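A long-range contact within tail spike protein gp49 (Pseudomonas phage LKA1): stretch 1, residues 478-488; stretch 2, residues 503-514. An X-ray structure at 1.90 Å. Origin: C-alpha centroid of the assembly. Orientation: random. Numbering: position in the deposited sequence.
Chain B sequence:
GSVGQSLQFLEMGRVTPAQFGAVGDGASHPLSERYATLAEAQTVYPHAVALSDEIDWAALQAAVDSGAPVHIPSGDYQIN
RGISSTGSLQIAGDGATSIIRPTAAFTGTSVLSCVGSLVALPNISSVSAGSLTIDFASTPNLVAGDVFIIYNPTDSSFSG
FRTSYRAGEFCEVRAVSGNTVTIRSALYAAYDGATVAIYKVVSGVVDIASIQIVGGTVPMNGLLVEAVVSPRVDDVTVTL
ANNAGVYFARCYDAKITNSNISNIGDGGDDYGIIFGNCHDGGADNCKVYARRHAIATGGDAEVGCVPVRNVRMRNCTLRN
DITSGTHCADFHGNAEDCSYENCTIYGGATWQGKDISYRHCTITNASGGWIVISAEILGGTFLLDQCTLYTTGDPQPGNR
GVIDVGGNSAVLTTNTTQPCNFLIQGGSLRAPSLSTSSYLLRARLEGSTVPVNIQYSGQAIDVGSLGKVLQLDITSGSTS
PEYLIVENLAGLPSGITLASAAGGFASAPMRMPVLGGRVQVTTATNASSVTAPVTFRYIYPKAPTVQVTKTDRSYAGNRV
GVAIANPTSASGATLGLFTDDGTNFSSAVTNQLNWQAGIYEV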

ATOM      1  N   SER B 478      26.354 -22.150 -11.963  1.00 10.80           N
ATOM      2  CA  SER B 478      26.871 -21.031 -12.772  1.00  9.63           C
ATOM      3  C   SER B 478      25.724 -20.121 -13.118  1.00  8.32           C
ATOM      4  O   SER B 478      24.580 -20.505 -12.976  1.00  8.20           O
ATOM      5  CB  SER B 478      27.473 -21.560 -14.082  1.00 10.78           C
ATOM      6  OG  SER B 478      26.501 -22.345 -14.752  1.00 12.82           O
ATOM      7  N   THR B 479      26.018 -18.904 -13.584  1.00  7.83           N
ATOM      8  CA  THR B 479      24.949 -18.006 -13.948  1.00  6.83           C
ATOM      9  C   THR B 479      25.390 -17.012 -15.031  1.00  6.33           C
ATOM     10  O   THR B 479      26.537 -16.585 -15.055  1.00  8.75           O
ATOM     11  CB  THR B 479      24.383 -17.239 -12.705  1.00  8.63           C
ATOM     12  OG1 THR B 479      23.179 -16.570 -13.074  1.00 10.95           O
ATOM     13  CG2 THR B 479      25.391 -16.225 -12.145  1.00  9.20           C
ATOM     14  N   SER B 480      24.464 -16.683 -15.920  1.00  6.96           N
ATOM     15  CA  SER B 480      24.668 -15.605 -16.903  1.00  8.03           C
ATOM     16  C   SER B 480      23.520 -14.606 -16.727  1.00  8.82           C
ATOM     17  O   SER B 480      22.488 -14.678 -17.420  1.00  9.38           O
ATOM     18  CB  SER B 480      24.667 -16.182 -18.322  1.00  9.95           C
ATOM     19  OG  SER B 480      25.857 -16.922 -18.554  1.00 13.55           O
ATOM     20  N   PRO B 481      23.665 -13.693 -15.764  1.00  9.12           N
ATOM     21  CA  PRO B 481      22.551 -12.782 -15.453  1.00  8.58           C
ATOM     22  C   PRO B 481      22.265 -11.834 -16.610  1.00  8.02           C
ATOM     23  O   PRO B 481      23.183 -11.516 -17.359  1.00 11.76           O
ATOM     24  CB  PRO B 481      23.076 -11.975 -14.252  1.00  6.50           C
ATOM     25  CG  PRO B 481      24.163 -12.869 -13.634  1.00  5.98           C
ATOM     26  CD  PRO B 481      24.821 -13.494 -14.871  1.00  7.11           C
ATOM     27  N   GLU B 482      21.012 -11.429 -16.774  1.00  6.67           N
ATOM     28  CA  GLU B 482      20.676 -10.316 -17.670  1.00 10.91           C
ATOM     29  C   GLU B 482      21.057  -8.966 -17.082  1.00  8.65           C
ATOM     30  O   GLU B 482      21.301  -8.017 -17.820  1.00  9.63           O
ATOM     31  CB  GLU B 482      19.186 -10.311 -18.025  1.00 12.45           C
ATOM     32  CG  GLU B 482      18.756 -11.478 -18.898  1.00 22.49           C
ATOM     33  CD  GLU B 482      17.234 -11.556 -19.087  1.00 35.15           C
ATOM     34  OE1 GLU B 482      16.469 -10.838 -18.386  1.00 39.14           O
ATOM     35  OE2 GLU B 482      16.800 -12.351 -19.950  1.00 40.67           O
ATOM     36  N   TYR B 483      21.087  -8.839 -15.761  1.00  5.50           N
ATOM     37  CA  TYR B 483      21.469  -7.542 -15.192  1.00  7.67           C
ATOM     38  C   TYR B 483      21.910  -7.649 -13.753  1.00  8.62           C
ATOM     39  O   TYR B 483      21.481  -8.539 -13.006  1.00  7.17           O
ATOM     40  CB  TYR B 483      20.320  -6.511 -15.261  1.00  5.94           C
ATOM     41  CG  TYR B 483      19.017  -6.927 -14.577  1.00  6.88           C
ATOM     42  CD1 TYR B 483      18.790  -6.646 -13.225  1.00  6.75           C
ATOM     43  CD2 TYR B 483      18.011  -7.577 -15.293  1.00  7.28           C
ATOM     44  CE1 TYR B 483      17.589  -7.001 -12.610  1.00  8.60           C
ATOM     45  CE2 TYR B 483      16.820  -7.949 -14.691  1.00  8.36           C
ATOM     46  CZ  TYR B 483      16.611  -7.644 -13.352  1.00  9.23           C
ATOM     47  OH  TYR B 483      15.427  -7.992 -12.761  1.00 11.19           O
ATOM     48  N   LEU B 484      22.758  -6.703 -13.386  1.00  5.03           N
ATOM     49  CA  LEU B 484      23.236  -6.571 -12.026  1.00  7.60           C
ATOM     50  C   LEU B 484      23.308  -5.060 -11.764  1.00  7.20           C
ATOM     51  O   LEU B 484      24.182  -4.368 -12.275  1.00  8.49           O
ATOM     52  CB  LEU B 484      24.601  -7.256 -11.938  1.00  9.30           C
ATOM     53  CG  LEU B 484      25.482  -7.161 -10.712  1.00 14.71           C
ATOM     54  CD1 LEU B 484      24.611  -7.161  -9.490  1.00 15.74           C
ATOM     55  CD2 LEU B 484      26.409  -8.405 -10.732  1.00 16.47           C
ATOM     56  N   ILE B 485      22.364  -4.552 -10.980  1.00  8.51           N
ATOM     57  CA  ILE B 485      22.141  -3.102 -10.900  1.00  7.30           C
ATOM     58  C   ILE B 485      22.164  -2.648  -9.446  1.00  6.17           C
ATOM     59  O   ILE B 485      21.466  -3.220  -8.602  1.00  7.13           O
ATOM     60  CB  ILE B 485      20.776  -2.739 -11.550  1.00  4.74           C
ATOM     61  CG1 ILE B 485      20.877  -2.923 -13.059  1.00  4.80           C
ATOM     62  CG2 ILE B 485      20.353  -1.289 -11.200  1.00  5.01           C
ATOM     63  CD1 ILE B 485      19.509  -2.935 -13.791  1.00  8.57           C
ATOM     64  N   VAL B 486      23.014  -1.667  -9.157  1.00  5.99           N
ATOM     65  CA  VAL B 486      23.010  -0.931  -7.886  1.00  7.29           C
ATOM     66  C   VAL B 486      22.855   0.557  -8.207  1.00  6.62           C
ATOM     67  O   VAL B 486      23.650   1.097  -8.939  1.00  8.96           O
ATOM     68  CB  VAL B 486      24.338  -1.156  -7.100  1.00  7.36           C
ATOM     69  CG1 VAL B 486      24.367  -0.315  -5.825  1.00  5.88           C
ATOM     70  CG2 VAL B 486      24.493  -2.620  -6.748  1.00  7.20           C
ATOM     71  N   GLU B 487      21.839   1.228  -7.652  1.00  5.00           N
ATOM     72  CA  GLU B 487      21.534   2.580  -8.080  1.00  7.24           C
ATOM     73  C   GLU B 487      20.726   3.347  -7.043  1.00  7.01           C
ATOM     74  O   GLU B 487      19.925   2.765  -6.304  1.00  4.87           O
ATOM     75  CB  GLU B 487      20.729   2.570  -9.395  1.00  5.49           C
ATOM     76  CG  GLU B 487      19.370   1.822  -9.269  1.00 16.91           C
ATOM     77  CD  GLU B 487      18.588   1.737 -10.577  1.00 15.45           C
ATOM     78  OE1 GLU B 487      19.157   2.088 -11.647  1.00 12.96           O
ATOM     79  OE2 GLU B 487      17.393   1.326 -10.539  1.00 13.00           O
ATOM     80  N   ASN B 488      20.938   4.658  -7.029  1.00  4.63           N
ATOM     81  CA  ASN B 488      20.096   5.588  -6.279  1.00 10.29           C
ATOM     82  C   ASN B 488      20.005   5.217  -4.805  1.00  7.70           C
ATOM     83  O   ASN B 488      18.938   5.261  -4.222  1.00 11.49           O
ATOM     84  CB  ASN B 488      18.698   5.695  -6.902  1.00  9.26           C
ATOM     85  CG  ASN B 488      18.750   6.031  -8.393  1.00 15.38           C
ATOM     86  OD1 ASN B 488      19.539   6.856  -8.815  1.00 15.74           O
ATOM     87  ND2 ASN B 488      17.925   5.367  -9.185  1.00 17.98           N
ATOM     88  N   GLY B 503      32.666 -15.283 -10.735  1.00 12.37           N
ATOM     89  CA  GLY B 503      32.244 -16.032 -11.913  1.00 16.25           C
ATOM     90  C   GLY B 503      31.310 -15.272 -12.842  1.00 12.53           C
ATOM     91  O   GLY B 503      31.604 -14.139 -13.242  1.00  9.94           O
ATOM     92  N   GLY B 504      30.169 -15.877 -13.175  1.00  9.82           N
ATOM     93  CA  GLY B 504      29.247 -15.236 -14.105  1.00  8.89           C
ATOM     94  C   GLY B 504      28.620 -13.943 -13.598  1.00  8.55           C
ATOM     95  O   GLY B 504      28.165 -13.125 -14.396  1.00  9.85           O
ATOM     96  N   PHE B 505      28.594 -13.746 -12.278  1.00 10.82           N
ATOM     97  CA  PHE B 505      28.181 -12.456 -11.729  1.00  7.36           C
ATOM     98  C   PHE B 505      29.169 -11.384 -12.141  1.00 11.65           C
ATOM     99  O   PHE B 505      28.775 -10.245 -12.393  1.00 10.52           O
ATOM    100  CB  PHE B 505      28.108 -12.476 -10.198  1.00 10.14           C
ATOM    101  CG  PHE B 505      26.938 -13.264  -9.639  1.00  8.22           C
ATOM    102  CD1 PHE B 505      25.625 -12.859  -9.885  1.00  9.85           C
ATOM    103  CD2 PHE B 505      27.153 -14.386  -8.852  1.00  9.97           C
ATOM    104  CE1 PHE B 505      24.555 -13.555  -9.366  1.00  9.23           C
ATOM    105  CE2 PHE B 505      26.084 -15.095  -8.299  1.00  8.81           C
ATOM    106  CZ  PHE B 505      24.780 -14.687  -8.568  1.00  9.29           C
ATOM    107  N   ALA B 506      30.455 -11.733 -12.179  1.00 12.85           N
ATOM    108  CA  ALA B 506      31.493 -10.744 -12.501  1.00 12.78           C
ATOM    109  C   ALA B 506      31.387 -10.258 -13.950  1.00 11.96           C
ATOM    110  O   ALA B 506      31.754  -9.134 -14.244  1.00 12.14           O
ATOM    111  CB  ALA B 506      32.909 -11.298 -12.218  1.00 12.70           C
ATOM    112  N   SER B 507      30.854 -11.102 -14.835  1.00 12.39           N
ATOM    113  CA  SER B 507      30.767 -10.762 -16.250  1.00 14.28           C
ATOM    114  C   SER B 507      29.370 -10.307 -16.682  1.00 13.79           C
ATOM    115  O   SER B 507      29.112 -10.117 -17.863  1.00 14.29           O
ATOM    116  CB  SER B 507      31.251 -11.936 -17.112  1.00 11.66           C
ATOM    117  OG  SER B 507      30.594 -13.134 -16.745  1.00 12.45           O
ATOM    118  N   ALA B 508      28.468 -10.151 -15.719  1.00 10.94           N
ATOM    119  CA  ALA B 508      27.094  -9.722 -16.001  1.00  9.38           C
ATOM    120  C   ALA B 508      27.052  -8.271 -16.472  1.00  8.56           C
ATOM    121  O   ALA B 508      27.935  -7.489 -16.121  1.00 12.87           O
ATOM    122  CB  ALA B 508      26.254  -9.860 -14.730  1.00 11.55           C
ATOM    123  N   PRO B 509      26.030  -7.892 -17.259  1.00 10.58           N
ATOM    124  CA  PRO B 509      25.904  -6.465 -17.596  1.00 11.54           C
ATOM    125  C   PRO B 509      25.589  -5.689 -16.311  1.00 14.55           C
ATOM    126  O   PRO B 509      24.572  -5.975 -15.679  1.00 14.11           O
ATOM    127  CB  PRO B 509      24.696  -6.426 -18.523  1.00 11.84           C
ATOM    128  CG  PRO B 509      24.541  -7.850 -19.033  1.00 13.68           C
ATOM    129  CD  PRO B 509      24.947  -8.685 -17.857  1.00 14.17           C
ATOM    130  N   MET B 510      26.441  -4.731 -15.947  1.00  8.94           N
ATOM    131  CA  MET B 510      26.326  -4.028 -14.681  1.00  9.80           C
ATOM    132  C   MET B 510      25.943  -2.582 -14.858  1.00  9.08           C
ATOM    133  O   MET B 510      26.369  -1.951 -15.818  1.00  7.15           O
ATOM    134  CB  MET B 510      27.676  -4.011 -13.959  1.00  6.86           C
ATOM    135  CG  MET B 510      28.095  -5.339 -13.418  1.00 14.60           C
ATOM    136  SD  MET B 510      29.727  -5.132 -12.686  1.00 21.95           S
ATOM    137  CE  MET B 510      30.007  -6.828 -12.179  1.00 22.32           C
ATOM    138  N   ARG B 511      25.161  -2.068 -13.907  1.00 10.64           N
ATOM    139  CA  ARG B 511      25.006  -0.634 -13.698  1.00  9.09           C
ATOM    140  C   ARG B 511      25.440  -0.308 -12.264  1.00  7.65           C
ATOM    141  O   ARG B 511      24.945  -0.926 -11.319  1.00  8.74           O
ATOM    142  CB  ARG B 511      23.547  -0.202 -13.949  1.00 11.77           C
ATOM    143  CG  ARG B 511      23.321   1.287 -13.881  1.00 17.97           C
ATOM    144  CD  ARG B 511      21.838   1.644 -13.995  1.00 23.77           C
ATOM    145  NE  ARG B 511      21.208   0.993 -15.109  1.00 20.96           N
ATOM    146  CZ  ARG B 511      19.953   0.541 -15.124  1.00 15.70           C
ATOM    147  NH1 ARG B 511      19.110   0.710 -14.102  1.00 11.77           N
ATOM    148  NH2 ARG B 511      19.532  -0.051 -16.217  1.00 12.59           N
ATOM    149  N   MET B 512      26.411   0.605 -12.108  1.00  6.84           N
ATOM    150  CA  MET B 512      26.965   0.966 -10.794  1.00  8.19           C
ATOM    151  C   MET B 512      26.991   2.489 -10.685  1.00  7.83           C
ATOM    152  O   MET B 512      27.130   3.181 -11.705  1.00  8.39           O
ATOM    153  CB  MET B 512      28.386   0.397 -10.594  1.00  7.02           C
ATOM    154  CG  MET B 512      28.445  -1.135 -10.602  1.00  6.94           C
ATOM    155  SD  MET B 512      27.795  -1.808  -9.066  1.00 10.36           S
ATOM    156  CE  MET B 512      26.981  -3.296  -9.642  1.00  7.25           C
ATOM    157  N   PRO B 513      26.832   3.016  -9.463  1.00  8.54           N
ATOM    158  CA  PRO B 513      26.588   4.454  -9.266  1.00  7.18           C
ATOM    159  C   PRO B 513      27.765   5.307  -9.726  1.00  9.38           C
ATOM    160  O   PRO B 513      28.901   4.820  -9.763  1.00  7.31           O
ATOM    161  CB  PRO B 513      26.439   4.590  -7.740  1.00  9.55           C
ATOM    162  CG  PRO B 513      26.124   3.190  -7.232  1.00  8.16           C
ATOM    163  CD  PRO B 513      26.798   2.254  -8.195  1.00  6.42           C
ATOM    164  N   VAL B 514      27.484   6.572 -10.025  1.00  8.42           N
ATOM    165  CA  VAL B 514      28.489   7.538 -10.461  1.00 11.37           C
ATOM    166  C   VAL B 514      29.149   8.217  -9.258  1.00 12.51           C
ATOM    167  O   VAL B 514      28.474   8.604  -8.304  1.00  5.44           O
ATOM    168  CB  VAL B 514      27.843   8.627 -11.368  1.00  8.90           C
ATOM    169  CG1 VAL B 514      28.890   9.608 -11.902  1.00  6.65           C
ATOM    170  CG2 VAL B 514      27.092   7.953 -12.513  1.00 12.95           C
TER
HETATM  171  O   HOH W   1      29.067 -18.611 -13.481  1.00  7.96           O
HETATM  172  O   HOH W   2      16.558  -0.458 -12.416  1.00 10.40           O

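What joins the two backbones? Strands 484-487 and 510-514 run parallel, their directions 15° apart, and three hydrogen bonds tie them together. L484 N donates to P509 O (3.0 Å), R511 N donates to L484 O (3.0 Å), and V486 N donates to R511 O (3.0 Å), this last one nearly straight at 176°. L484 and R511 thus each use both their NH and their CO across the contact, the alternation expected of a parallel ladder. The same carbonyls also receive CA-H groups: M510 CA lies 3.2 Å from L484 O, and Y483 CA lies 3.5 Å from P509 O. P509, just before the strand, offers its carbonyl; P513 has no N-H for V486 O, and its CD instead lies 3.4 Å from that oxygen. Ahead of the strands G504 lets the chains come close: its CA lies 3.2 Å from T479 O, another CA-H...O contact, and a CB there would clash with that oxygen.

Where do charge and water enter? R511 covers one side of the ladder with a long side chain, extended through chi1 and chi2 (both t) before it bends at chi3 (m). Its NH1 meets E487 OE1 at 2.8 Å in a hydrogen-bonded salt bridge. The carboxylate oxygen sits at the edge of the guanidinium, near its plane, where the N-H bonds point. One face of the same group is left for I485, whose CD1 comes within 3.7 Å of R511 NH1; the aliphatic chain thus packs on the flat cation without competing for its hydrogens. A water accepts a weak bond from R511 NH1 (3.3 Å) and donates to E487 OE2 (2.7 Å), so it bridges the pair a second time. The buried carboxylate is therefore well supplied with donors. A second water, accepting from T479 N (3.1 Å) and G504 N (3.0 Å), links the backbones once more.

Which side chains form the apolar packing? L484 and M510 lie together on the sheet face opposite I485 and R511, with L484 CG 4.2 Å from M510 CG. L484, buried, also meets the type I turn from F505 to A508: its CB lies 4.2 Å from A508 CB and its CD2 4.4 Å from F505 CB. M512 points away at its CA-to-CB bond, but its flexible chain folds back through two m rotamers, bringing CE to 3.9 Å from V486 CG2 and 4.3 Å from L484 CG. Compact V486 also touches the ring of P513, CG1 to CG, at 4.2 Å. The methyl CG2 of T479 stands almost directly over the F505 ring, 3.8 Å from its centroid, a CH-pi contact, while T479 OG1 is satisfied elsewhere in the structure. A508 points its CB toward stretch 1, where it meets the P481 ring, P481 CG to A508 CB at 3.8 Å; P481 CG also lies 4.0 Å from F505 CD1. Altogether the two stretches bury 783 Å² between them.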